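Local coordinates for anthranilate synthase component I (Streptococcus pneumoniae serotype 4, PDB 5KCK), which belongs to the synthase component family its name gives, a mixed alpha-beta protein built round two large antiparallel beta sheets with helices packed against them, at residues Val263-Val268 with Thr400-Leu405; Phe73-Ile78 with Glu351-Asp356; Ser215-Ala220 with Tyr420-Ala425. All coordinates share one frame; numbering follows the deposited sequence.

Contact 1. Residues Val263-Val268 with Thr400-Leu405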
ATOM      1  N   VAL A 263       3.592  24.620   3.674  1.00 18.92           N
ATOM      2  CA  VAL A 263       2.538  25.605   3.841  1.00 21.21           C
ATOM      3  C   VAL A 263       1.288  25.038   3.203  1.00 20.31           C
ATOM      4  O   VAL A 263       1.317  24.629   2.037  1.00 21.27           O
ATOM      5  CB  VAL A 263       2.900  26.953   3.204  1.00 16.65           C
ATOM      6  CG1 VAL A 263       1.801  27.975   3.490  1.00 22.42           C
ATOM      7  CG2 VAL A 263       4.250  27.412   3.689  1.00 17.15           C
ATOM      8  N   LYS A 264       0.194  25.020   3.962  1.00 21.59           N
ATOM      9  CA  LYS A 264      -1.047  24.400   3.509  1.00 23.12           C
ATOM     10  C   LYS A 264      -2.210  25.213   4.060  1.00 22.87           C
ATOM     11  O   LYS A 264      -2.394  25.282   5.281  1.00 27.07           O
ATOM     12  CB  LYS A 264      -1.117  22.946   3.962  1.00 29.87           C
ATOM     13  CG  LYS A 264      -2.502  22.330   3.887  1.00 43.24           C
ATOM     14  CD  LYS A 264      -2.752  21.659   2.555  1.00 49.72           C
ATOM     15  CE  LYS A 264      -4.008  20.801   2.619  1.00 61.95           C
ATOM     16  NZ  LYS A 264      -3.985  19.864   3.785  1.00 64.77           N
ATOM     17  N   ASN A 265      -2.966  25.843   3.160  1.00 25.38           N
ATOM     18  CA  ASN A 265      -4.107  26.695   3.506  1.00 27.48           C
ATOM     19  C   ASN A 265      -3.753  27.693   4.607  1.00 28.41           C
ATOM     20  O   ASN A 265      -4.453  27.819   5.611  1.00 21.85           O
ATOM     21  CB  ASN A 265      -5.316  25.850   3.906  1.00 29.48           C
ATOM     22  CG  ASN A 265      -5.843  25.003   2.752  1.00 49.72           C
ATOM     23  OD1 ASN A 265      -5.699  25.363   1.580  1.00 57.17           O
ATOM     24  ND2 ASN A 265      -6.454  23.871   3.080  1.00 53.54           N
ATOM     25  N   GLY A 266      -2.648  28.409   4.410  1.00 23.57           N
ATOM     26  CA  GLY A 266      -2.224  29.430   5.340  1.00 28.94           C
ATOM     27  C   GLY A 266      -1.574  28.929   6.613  1.00 29.83           C
ATOM     28  O   GLY A 266      -1.179  29.754   7.449  1.00 28.77           O
ATOM     29  N   ILE A 267      -1.461  27.615   6.796  1.00 20.24           N
ATOM     30  CA  ILE A 267      -0.808  27.020   7.958  1.00 22.60           C
ATOM     31  C   ILE A 267       0.619  26.628   7.575  1.00 27.11           C
ATOM     32  O   ILE A 267       0.834  25.928   6.573  1.00 25.22           O
ATOM     33  CB  ILE A 267      -1.596  25.798   8.464  1.00 24.06           C
ATOM     34  CG1 ILE A 267      -3.084  26.139   8.623  1.00 24.35           C
ATOM     35  CG2 ILE A 267      -0.998  25.253   9.762  1.00 20.45           C
ATOM     36  CD1 ILE A 267      -3.362  27.328   9.536  1.00 26.72           C
ATOM     37  N   VAL A 268       1.592  27.078   8.366  1.00 20.92           N
ATOM     38  CA  VAL A 268       2.995  26.679   8.226  1.00 22.66           C
ATOM     39  C   VAL A 268       3.283  25.548   9.205  1.00 29.64           C
ATOM     40  O   VAL A 268       2.941  25.640  10.392  1.00 29.57           O
ATOM     41  CB  VAL A 268       3.937  27.867   8.476  1.00 24.29           C
ATOM     42  CG1 VAL A 268       5.374  27.492   8.154  1.00 18.85           C
ATOM     43  CG2 VAL A 268       3.498  29.049   7.653  1.00 30.56           C
ATOM     44  N   THR A 400      -1.752  27.219  -5.966  1.00 23.03           N
ATOM     45  CA  THR A 400      -2.572  27.691  -4.854  1.00 23.15           C
ATOM     46  C   THR A 400      -1.785  28.524  -3.849  1.00 22.34           C
ATOM     47  O   THR A 400      -2.395  29.144  -2.974  1.00 22.57           O
ATOM     48  CB  THR A 400      -3.198  26.509  -4.114  1.00 27.91           C
ATOM     49  OG1 THR A 400      -2.156  25.752  -3.468  1.00 21.94           O
ATOM     50  CG2 THR A 400      -3.962  25.614  -5.082  1.00 24.05           C
ATOM     51  N   GLY A 401      -0.456  28.538  -3.934  1.00 21.53           N
ATOM     52  CA  GLY A 401       0.369  29.099  -2.887  1.00 21.76           C
ATOM     53  C   GLY A 401       0.745  28.126  -1.785  1.00 26.16           C
ATOM     54  O   GLY A 401       1.540  28.486  -0.910  1.00 23.00           O
ATOM     55  N   ASP A 402       0.179  26.919  -1.787  1.00 21.20           N
ATOM     56  CA  ASP A 402       0.657  25.857  -0.915  1.00 19.41           C
ATOM     57  C   ASP A 402       2.061  25.431  -1.336  1.00 27.60           C
ATOM     58  O   ASP A 402       2.492  25.642  -2.475  1.00 26.37           O
ATOM     59  CB  ASP A 402      -0.270  24.642  -0.959  1.00 20.75           C
ATOM     60  CG  ASP A 402      -1.574  24.873  -0.226  1.00 32.18           C
ATOM     61  OD1 ASP A 402      -1.697  25.901   0.474  1.00 40.80           O
ATOM     62  OD2 ASP A 402      -2.476  24.017  -0.344  1.00 38.43           O
HETATM   63  N   MSE A 403       2.767  24.807  -0.403  1.00 20.09           N
HETATM   64  CA  MSE A 403       4.156  24.442  -0.632  1.00 20.77           C
HETATM   65  C   MSE A 403       4.544  23.267   0.233  1.00 20.10           C
HETATM   66  O   MSE A 403       4.061  23.140   1.356  1.00 20.40           O
HETATM   67  CB  MSE A 403       5.075  25.622  -0.332  1.00 17.42           C
HETATM   68  CG  MSE A 403       6.520  25.362  -0.682  1.00 34.99           C
HETATM   69 SE   MSE A 403       7.661  26.899  -0.301  1.00 41.71          SE
HETATM   70  CE  MSE A 403       7.510  26.897   1.667  1.00 28.02           C
ATOM     71  N   ASP A 404       5.416  22.401  -0.282  1.00 19.66           N
ATOM     72  CA  ASP A 404       5.939  21.293   0.509  1.00 23.57           C
ATOM     73  C   ASP A 404       7.388  21.057   0.110  1.00 19.87           C
ATOM     74  O   ASP A 404       7.666  20.697  -1.035  1.00 22.98           O
ATOM     75  CB  ASP A 404       5.094  20.035   0.309  1.00 29.82           C
ATOM     76  CG  ASP A 404       5.447  18.937   1.289  1.00 38.61           C
ATOM     77  OD1 ASP A 404       6.246  19.205   2.212  1.00 34.96           O
ATOM     78  OD2 ASP A 404       4.921  17.811   1.131  1.00 42.90           O
ATOM     79  N   LEU A 405       8.308  21.262   1.052  1.00 19.75           N
ATOM     80  CA  LEU A 405       9.738  21.226   0.776  1.00 16.36           C
ATOM     81  C   LEU A 405      10.431  20.234   1.699  1.00 21.70           C
ATOM     82  O   LEU A 405      10.265  20.297   2.922  1.00 19.76           O
ATOM     83  CB  LEU A 405      10.356  22.617   0.946  1.00 21.62           C
ATOM     84  CG  LEU A 405       9.975  23.676  -0.091  1.00 26.16           C
ATOM     85  CD1 LEU A 405      10.633  24.985   0.263  1.00 23.07           C
ATOM     86  CD2 LEU A 405      10.382  23.231  -1.496  1.00 24.61           C
TER
HETATM   87  O   HOH W   1      -1.625  28.296   1.868  1.00 26.97           O
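Asp402 sends its carboxylate across to the turn 264-267, where it meets Asn265 and Lys264. CG is anti to the carbonyl carbon of Asp402 (chi1 -73°), and from there OD1 accepts from Asn265 N at 3.0 Å. This donor approaches on the syn side of the carboxylate but 35° out of its plane. Water 1 donates to Asp402 OD1 at 2.8 Å and accepts in turn from Gly266 N at 2.7 Å, so one oxygen holds two successive backbone N-H groups of the turn, one of them through water. OD2 of Asp402 lies against the aliphatic part of Lys264, 3.7 Å from CD; the ammonium NZ stays 6.0 Å from OD2, too far for a salt bridge. The Asn265 amide is turned 59° from the carboxylate plane. An ST turn precedes Asp402 in the chain: Asp402 N donates to Thr400 OG1. Next along, Val263 and selenomethionine Met403 form an antiparallel hydrogen-bonded pair: Val263 N donates to Met403 O and Met403 N to Val263 O, both at 2.8 Å. Their side chains share a face, CG2 of Val263 touching CE of Met403 at 3.9 Å, and helix 354-361 packs there through Ala354, Met355 and Ala357. The arrangement is that of a two-residue type I' beta hairpin, 259-264 with 267-270, joined edge to edge with strand 403-407 in the eleven-stranded antiparallel sheet.

Contact 2. Residues Phe73-Ile78 with Glu351-Asp356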
ATOM      1  N   PHE A  73      10.039  36.698  -7.371  1.00 24.79           N
ATOM      2  CA  PHE A  73       9.599  36.476  -8.743  1.00 29.34           C
ATOM      3  C   PHE A  73       8.972  35.097  -8.900  1.00 25.53           C
ATOM      4  O   PHE A  73       7.920  34.955  -9.534  1.00 25.54           O
ATOM      5  CB  PHE A  73      10.767  36.641  -9.719  1.00 24.95           C
ATOM      6  CG  PHE A  73      10.354  36.566 -11.169  1.00 26.93           C
ATOM      7  CD1 PHE A  73       9.646  37.606 -11.759  1.00 26.27           C
ATOM      8  CD2 PHE A  73      10.663  35.449 -11.936  1.00 27.48           C
ATOM      9  CE1 PHE A  73       9.257  37.540 -13.097  1.00 28.58           C
ATOM     10  CE2 PHE A  73      10.285  35.374 -13.272  1.00 27.76           C
ATOM     11  CZ  PHE A  73       9.580  36.419 -13.855  1.00 25.67           C
ATOM     12  N   LEU A  74       9.603  34.069  -8.334  1.00 27.92           N
ATOM     13  CA  LEU A  74       9.054  32.727  -8.458  1.00 23.59           C
ATOM     14  C   LEU A  74       7.627  32.669  -7.929  1.00 27.61           C
ATOM     15  O   LEU A  74       6.739  32.097  -8.572  1.00 24.48           O
ATOM     16  CB  LEU A  74       9.938  31.726  -7.723  1.00 20.67           C
ATOM     17  CG  LEU A  74       9.382  30.307  -7.648  1.00 29.75           C
ATOM     18  CD1 LEU A  74       9.551  29.607  -8.985  1.00 26.91           C
ATOM     19  CD2 LEU A  74      10.034  29.524  -6.503  1.00 32.01           C
ATOM     20  N   TYR A  75       7.380  33.277  -6.767  1.00 28.52           N
ATOM     21  CA  TYR A  75       6.038  33.232  -6.205  1.00 26.22           C
ATOM     22  C   TYR A  75       5.056  33.989  -7.081  1.00 31.66           C
ATOM     23  O   TYR A  75       3.950  33.507  -7.347  1.00 25.69           O
ATOM     24  CB  TYR A  75       6.027  33.808  -4.793  1.00 24.18           C
ATOM     25  CG  TYR A  75       4.720  33.546  -4.087  1.00 23.87           C
ATOM     26  CD1 TYR A  75       4.493  32.331  -3.458  1.00 24.29           C
ATOM     27  CD2 TYR A  75       3.705  34.504  -4.065  1.00 24.19           C
ATOM     28  CE1 TYR A  75       3.293  32.077  -2.811  1.00 34.37           C
ATOM     29  CE2 TYR A  75       2.496  34.261  -3.423  1.00 26.63           C
ATOM     30  CZ  TYR A  75       2.300  33.038  -2.797  1.00 31.12           C
ATOM     31  OH  TYR A  75       1.122  32.762  -2.151  1.00 33.78           O
ATOM     32  N   GLU A  76       5.446  35.180  -7.530  1.00 23.91           N
ATOM     33  CA  GLU A  76       4.584  35.982  -8.385  1.00 28.98           C
ATOM     34  C   GLU A  76       4.188  35.230  -9.654  1.00 27.92           C
ATOM     35  O   GLU A  76       3.021  35.260 -10.059  1.00 35.19           O
ATOM     36  CB  GLU A  76       5.291  37.292  -8.714  1.00 27.93           C
ATOM     37  CG  GLU A  76       4.565  38.186  -9.676  1.00 36.81           C
ATOM     38  CD  GLU A  76       5.355  39.442  -9.959  1.00 49.15           C
ATOM     39  OE1 GLU A  76       5.690  39.672 -11.143  1.00 52.40           O
ATOM     40  OE2 GLU A  76       5.656  40.176  -8.987  1.00 45.22           O
ATOM     41  N   VAL A  77       5.135  34.525 -10.279  1.00 23.54           N
ATOM     42  CA  VAL A  77       4.818  33.797 -11.506  1.00 29.36           C
ATOM     43  C   VAL A  77       3.950  32.577 -11.207  1.00 30.40           C
ATOM     44  O   VAL A  77       3.051  32.231 -11.983  1.00 29.93           O
ATOM     45  CB  VAL A  77       6.114  33.403 -12.239  1.00 34.99           C
ATOM     46  CG1 VAL A  77       5.843  32.291 -13.256  1.00 36.90           C
ATOM     47  CG2 VAL A  77       6.717  34.619 -12.924  1.00 31.18           C
ATOM     48  N   ILE A  78       4.183  31.923 -10.069  1.00 26.57           N
ATOM     49  CA  ILE A  78       3.523  30.648  -9.794  1.00 22.02           C
ATOM     50  C   ILE A  78       2.110  30.844  -9.256  1.00 25.63           C
ATOM     51  O   ILE A  78       1.187  30.120  -9.642  1.00 21.39           O
ATOM     52  CB  ILE A  78       4.376  29.827  -8.818  1.00 28.41           C
ATOM     53  CG1 ILE A  78       5.679  29.402  -9.492  1.00 22.81           C
ATOM     54  CG2 ILE A  78       3.586  28.648  -8.280  1.00 19.69           C
ATOM     55  CD1 ILE A  78       5.523  29.089 -10.912  1.00 27.35           C
ATOM     56  N   GLU A 351       0.023  39.139   5.243  1.00 32.26           N
ATOM     57  CA  GLU A 351       0.810  39.764   4.191  1.00 33.87           C
ATOM     58  C   GLU A 351       1.971  38.898   3.708  1.00 38.37           C
ATOM     59  O   GLU A 351       2.664  39.295   2.766  1.00 40.70           O
ATOM     60  CB  GLU A 351       1.332  41.130   4.662  1.00 43.28           C
ATOM     61  CG  GLU A 351       2.394  41.087   5.762  1.00 56.66           C
ATOM     62  CD  GLU A 351       1.819  40.903   7.163  1.00 57.26           C
ATOM     63  OE1 GLU A 351       0.601  40.653   7.291  1.00 52.89           O
ATOM     64  OE2 GLU A 351       2.598  41.010   8.137  1.00 53.48           O
ATOM     65  N   LEU A 352       2.193  37.726   4.301  1.00 28.70           N
ATOM     66  CA  LEU A 352       3.333  36.887   3.951  1.00 25.99           C
ATOM     67  C   LEU A 352       2.883  35.689   3.120  1.00 29.83           C
ATOM     68  O   LEU A 352       1.690  35.397   2.995  1.00 29.13           O
ATOM     69  CB  LEU A 352       4.073  36.428   5.212  1.00 29.54           C
ATOM     70  CG  LEU A 352       4.449  37.549   6.189  1.00 27.03           C
ATOM     71  CD1 LEU A 352       5.313  37.011   7.322  1.00 23.60           C
ATOM     72  CD2 LEU A 352       5.155  38.670   5.469  1.00 24.38           C
ATOM     73  N   THR A 353       3.859  34.995   2.533  1.00 28.05           N
ATOM     74  CA  THR A 353       3.593  33.883   1.623  1.00 26.74           C
ATOM     75  C   THR A 353       4.492  32.702   1.976  1.00 34.55           C
ATOM     76  O   THR A 353       5.289  32.752   2.922  1.00 26.80           O
ATOM     77  CB  THR A 353       3.834  34.272   0.159  1.00 24.75           C
ATOM     78  OG1 THR A 353       5.243  34.385  -0.053  1.00 23.35           O
ATOM     79  CG2 THR A 353       3.142  35.609  -0.191  1.00 22.53           C
ATOM     80  N   ALA A 354       4.386  31.639   1.169  1.00 23.18           N
ATOM     81  CA  ALA A 354       5.259  30.484   1.356  1.00 22.81           C
ATOM     82  C   ALA A 354       6.733  30.850   1.217  1.00 26.66           C
ATOM     83  O   ALA A 354       7.586  30.185   1.812  1.00 23.64           O
ATOM     84  CB  ALA A 354       4.902  29.377   0.362  1.00 27.92           C
HETATM   85  N   MSE A 355       7.059  31.889   0.443  1.00 19.20           N
HETATM   86  CA  MSE A 355       8.463  32.313   0.317  1.00 20.97           C
HETATM   87  C   MSE A 355       9.043  32.743   1.661  1.00 28.17           C
HETATM   88  O   MSE A 355      10.198  32.457   1.965  1.00 34.62           O
HETATM   89  CB  MSE A 355       8.602  33.451  -0.695  1.00 22.57           C
HETATM   90  CG  MSE A 355       8.059  33.096  -2.065  1.00 37.26           C
HETATM   91 SE   MSE A 355       9.057  31.655  -2.941  1.00 47.52          SE
HETATM   92  CE  MSE A 355       8.176  30.055  -2.186  1.00 34.74           C
ATOM     93  N   ASP A 356       8.231  33.439   2.458  1.00 25.37           N
ATOM     94  CA  ASP A 356       8.665  33.811   3.799  1.00 25.24           C
ATOM     95  C   ASP A 356       8.846  32.583   4.681  1.00 22.27           C
ATOM     96  O   ASP A 356       9.762  32.551   5.506  1.00 23.20           O
ATOM     97  CB  ASP A 356       7.671  34.801   4.400  1.00 25.26           C
ATOM     98  CG  ASP A 356       7.470  36.022   3.504  1.00 32.46           C
ATOM     99  OD1 ASP A 356       8.425  36.823   3.395  1.00 31.95           O
ATOM    100  OD2 ASP A 356       6.382  36.166   2.891  1.00 22.03           O
TER
HETATM  101  O   HOH W   2       1.744  30.967   0.093  1.00 23.49           O
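A capping box formed by Thr353 and Asp356 at the start of helix 354-361 packs against Tyr75 of helix 70-78. Thr353 and the tyrosine reach toward each other tip to tip. CB of Thr353 stands over one face of the phenol, 3.7 Å from the ring centroid of Tyr75 and 19° off the normal, a CH-pi contact displaced toward the rim. The methyl CG2 of Thr353 lies 3.6 Å from CE2 of Tyr75, while OG1 is on the CD1 and CE1 side. OG1 sits between the backbone N and carbonyl carbon of its own residue (chi1 72°), from where it takes the N-cap role and accepts from Met355 N at 3.1 Å. In return, Thr353 N donates to the anti lone pair of Asp356 OD2 at 2.8 Å. The contact joins a helix of the N-terminal sequence region to one from the C-terminal family region; both helices lie on one eleven-stranded sheet, and Leu397 of strand 393-398 touches Leu74, Ala354 and Met355. Selenomethionine Met355 runs aslant the tyrosine, its CG 3.5 Å from Tyr75 CB. The chain bends at chi2, and SE of Met355 lies 4.3 Å from Leu74 CD2. Near the phenol oxygen, water 2 lies 2.9 Å from Tyr75 OH and accepts from Ala354 N at 2.9 Å, tying the tyrosine to a first-turn N-H of the opposing helix. The ring of Tyr75 also stacks with that of His79, four residues on and just past the end of helix 70-78.

Contact 3. Residues Ser215-Ala220 with Tyr420-Ala425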
ATOM      1  N   SER A 215      30.278  18.331   6.530  1.00 31.47           N
ATOM      2  CA  SER A 215      29.902  17.289   5.587  1.00 27.89           C
ATOM      3  C   SER A 215      31.082  16.870   4.716  1.00 37.77           C
ATOM      4  O   SER A 215      32.058  17.605   4.549  1.00 34.98           O
ATOM      5  CB  SER A 215      28.739  17.746   4.695  1.00 31.01           C
ATOM      6  OG  SER A 215      29.134  18.776   3.808  1.00 30.59           O
ATOM      7  N   GLN A 216      30.975  15.657   4.175  1.00 32.55           N
ATOM      8  CA  GLN A 216      31.896  15.121   3.183  1.00 34.05           C
ATOM      9  C   GLN A 216      31.133  14.797   1.916  1.00 30.89           C
ATOM     10  O   GLN A 216      29.999  14.313   1.972  1.00 29.93           O
ATOM     11  CB  GLN A 216      32.562  13.829   3.628  1.00 36.99           C
ATOM     12  CG  GLN A 216      33.716  13.930   4.556  1.00 48.95           C
ATOM     13  CD  GLN A 216      34.417  12.591   4.662  1.00 48.17           C
ATOM     14  OE1 GLN A 216      34.300  11.888   5.665  1.00 47.29           O
ATOM     15  NE2 GLN A 216      35.126  12.217   3.605  1.00 43.08           N
ATOM     16  N   ARG A 217      31.778  15.012   0.780  1.00 29.34           N
ATOM     17  CA  ARG A 217      31.225  14.650  -0.512  1.00 27.37           C
ATOM     18  C   ARG A 217      31.972  13.437  -1.059  1.00 35.77           C
ATOM     19  O   ARG A 217      33.148  13.221  -0.746  1.00 29.62           O
ATOM     20  CB  ARG A 217      31.310  15.832  -1.475  1.00 29.83           C
ATOM     21  CG  ARG A 217      30.866  15.554  -2.894  1.00 29.92           C
ATOM     22  CD  ARG A 217      30.842  16.848  -3.671  1.00 28.08           C
ATOM     23  NE  ARG A 217      29.842  17.756  -3.129  1.00 28.91           N
ATOM     24  CZ  ARG A 217      29.775  19.054  -3.405  1.00 31.70           C
ATOM     25  NH1 ARG A 217      30.668  19.607  -4.218  1.00 29.28           N
ATOM     26  NH2 ARG A 217      28.814  19.798  -2.869  1.00 24.36           N
ATOM     27  N   PHE A 218      31.260  12.625  -1.841  1.00 27.74           N
ATOM     28  CA  PHE A 218      31.826  11.469  -2.521  1.00 28.62           C
ATOM     29  C   PHE A 218      31.275  11.445  -3.936  1.00 33.88           C
ATOM     30  O   PHE A 218      30.164  11.922  -4.181  1.00 29.87           O
ATOM     31  CB  PHE A 218      31.488  10.148  -1.808  1.00 33.57           C
ATOM     32  CG  PHE A 218      31.892  10.115  -0.361  1.00 34.27           C
ATOM     33  CD1 PHE A 218      31.079  10.686   0.613  1.00 38.40           C
ATOM     34  CD2 PHE A 218      33.084   9.520   0.026  1.00 36.15           C
ATOM     35  CE1 PHE A 218      31.451  10.668   1.950  1.00 38.10           C
ATOM     36  CE2 PHE A 218      33.467   9.498   1.358  1.00 35.99           C
ATOM     37  CZ  PHE A 218      32.647  10.071   2.322  1.00 34.55           C
ATOM     38  N   SER A 219      32.046  10.899  -4.873  1.00 28.91           N
ATOM     39  CA  SER A 219      31.522  10.816  -6.228  1.00 32.13           C
ATOM     40  C   SER A 219      32.126   9.634  -6.972  1.00 29.63           C
ATOM     41  O   SER A 219      33.193   9.129  -6.624  1.00 30.99           O
ATOM     42  CB  SER A 219      31.742  12.125  -7.002  1.00 33.68           C
ATOM     43  OG  SER A 219      33.107  12.353  -7.293  1.00 29.64           O
ATOM     44  N   ALA A 220      31.404   9.189  -8.001  1.00 31.06           N
ATOM     45  CA  ALA A 220      31.814   8.070  -8.836  1.00 33.77           C
ATOM     46  C   ALA A 220      31.435   8.337 -10.284  1.00 35.01           C
ATOM     47  O   ALA A 220      30.461   9.041 -10.569  1.00 30.65           O
ATOM     48  CB  ALA A 220      31.163   6.757  -8.385  1.00 37.80           C
ATOM     49  N   TYR A 420      27.185  12.232  -7.406  1.00 24.53           N
ATOM     50  CA  TYR A 420      27.664  12.883  -6.191  1.00 25.00           C
ATOM     51  C   TYR A 420      26.719  12.601  -5.034  1.00 29.09           C
ATOM     52  O   TYR A 420      25.506  12.808  -5.149  1.00 28.39           O
ATOM     53  CB  TYR A 420      27.795  14.396  -6.378  1.00 24.17           C
ATOM     54  CG  TYR A 420      28.641  14.832  -7.557  1.00 25.27           C
ATOM     55  CD1 TYR A 420      28.078  15.019  -8.816  1.00 24.96           C
ATOM     56  CD2 TYR A 420      30.000  15.083  -7.403  1.00 26.14           C
ATOM     57  CE1 TYR A 420      28.853  15.435  -9.886  1.00 31.46           C
ATOM     58  CE2 TYR A 420      30.775  15.499  -8.457  1.00 27.12           C
ATOM     59  CZ  TYR A 420      30.205  15.675  -9.696  1.00 31.95           C
ATOM     60  OH  TYR A 420      30.996  16.087 -10.746  1.00 37.49           O
ATOM     61  N   VAL A 421      27.278  12.154  -3.913  1.00 24.18           N
ATOM     62  CA  VAL A 421      26.524  12.051  -2.671  1.00 28.40           C
ATOM     63  C   VAL A 421      27.287  12.790  -1.583  1.00 30.48           C
ATOM     64  O   VAL A 421      28.500  12.990  -1.673  1.00 33.87           O
ATOM     65  CB  VAL A 421      26.274  10.586  -2.261  1.00 30.72           C
ATOM     66  CG1 VAL A 421      25.360   9.917  -3.269  1.00 24.44           C
ATOM     67  CG2 VAL A 421      27.595   9.843  -2.164  1.00 25.60           C
ATOM     68  N   GLN A 422      26.559  13.182  -0.538  1.00 23.53           N
ATOM     69  CA  GLN A 422      27.121  14.032   0.499  1.00 25.28           C
ATOM     70  C   GLN A 422      26.350  13.816   1.795  1.00 29.88           C
ATOM     71  O   GLN A 422      25.133  13.624   1.768  1.00 32.41           O
ATOM     72  CB  GLN A 422      27.069  15.508   0.072  1.00 23.35           C
ATOM     73  CG  GLN A 422      27.764  16.475   1.013  1.00 26.84           C
ATOM     74  CD  GLN A 422      28.181  17.765   0.316  1.00 31.68           C
ATOM     75  OE1 GLN A 422      27.922  17.947  -0.869  1.00 23.62           O
ATOM     76  NE2 GLN A 422      28.832  18.660   1.053  1.00 24.78           N
ATOM     77  N   ALA A 423      27.061  13.848   2.925  1.00 27.88           N
ATOM     78  CA  ALA A 423      26.409  13.694   4.219  1.00 35.89           C
ATOM     79  C   ALA A 423      27.212  14.407   5.296  1.00 35.81           C
ATOM     80  O   ALA A 423      28.444  14.458   5.246  1.00 26.73           O
ATOM     81  CB  ALA A 423      26.228  12.226   4.599  1.00 25.49           C
ATOM     82  N   GLY A 424      26.497  14.950   6.283  1.00 27.90           N
ATOM     83  CA  GLY A 424      27.088  15.760   7.321  1.00 29.47           C
ATOM     84  C   GLY A 424      26.983  15.109   8.694  1.00 34.54           C
ATOM     85  O   GLY A 424      26.294  14.112   8.898  1.00 35.40           O
ATOM     86  N   ALA A 425      27.697  15.699   9.644  1.00 37.71           N
ATOM     87  CA  ALA A 425      27.645  15.244  11.023  1.00 38.65           C
ATOM     88  C   ALA A 425      27.632  16.452  11.942  1.00 37.77           C
ATOM     89  O   ALA A 425      28.363  17.420  11.717  1.00 34.41           O
ATOM     90  CB  ALA A 425      28.820  14.330  11.363  1.00 31.68           C
TER
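Arg217 and Gln422 carry the side-chain hydrogen bonding between these two buried strands. Gln422 OE1 is gripped side-on, by Arg217 NE at 3.0 Å and Arg217 NH2 at 2.9 Å. Both bonds lie close to the guanidinium plane, but that plane stands 77° from the amide: NH2 meets a lone pair of OE1 in the carbonyl plane, whereas NE sits above it. The other end of the amide, NE2 of Gln422, donates nearly in its own plane to Ser215 OG at 2.8 Å. CG of Gln422 is anti to the backbone N (chi1 -174°), and the chain extends beyond it. In the second shell, Arg217 NH2 bonds Lys386 O, and Ser215 OG bonds Glu383. Backbone bonding is regular and antiparallel: Gln216 pairs with Ala423 and Phe218 with Val421, each through two N-H...O bonds, such as Phe218 N to Val421 O at 2.8 Å. At Gly424, which has no side chain, the strands draw close, its CA 3.6 Å from Ser215 CA. Packing contacts lie on both faces: Ser219 CB meets Tyr420 CD2 at 3.5 Å on the sheet face that carries Arg217 and Gln422, and Phe218 CB meets Val421 CG2 at 3.9 Å on the other. The arrangement is a regular antiparallel strand pair, 211-221 with 418-427, in the curled seven-stranded sheet, with helix 433-446 against the face of Gln216, Phe218 and Ala423.

How the contacts relate
Contacts 1 and 2 are neighbours, their centres 11 Å apart, and they touch: CE of Met403 lies 3.3 Å from Ala354 O, and SE of Met403 lies 3.7 Å from Met355 CE. Strand 403-407 of contact 1 thus packs directly under the helix start of contact 2, both belonging to the eleven-stranded sheet and its helical cover. Contact 3 sits across the chain's centre in the other large sheet, its centre 31 Å from that of contact 1 and 32 Å from that of contact 2; its nearest atoms are about 16 Å from contact 1 and about 21 Å from contact 2. In sequence, contact 1 is nested inside the loop closed by contact 3, while contact 2 crosses both.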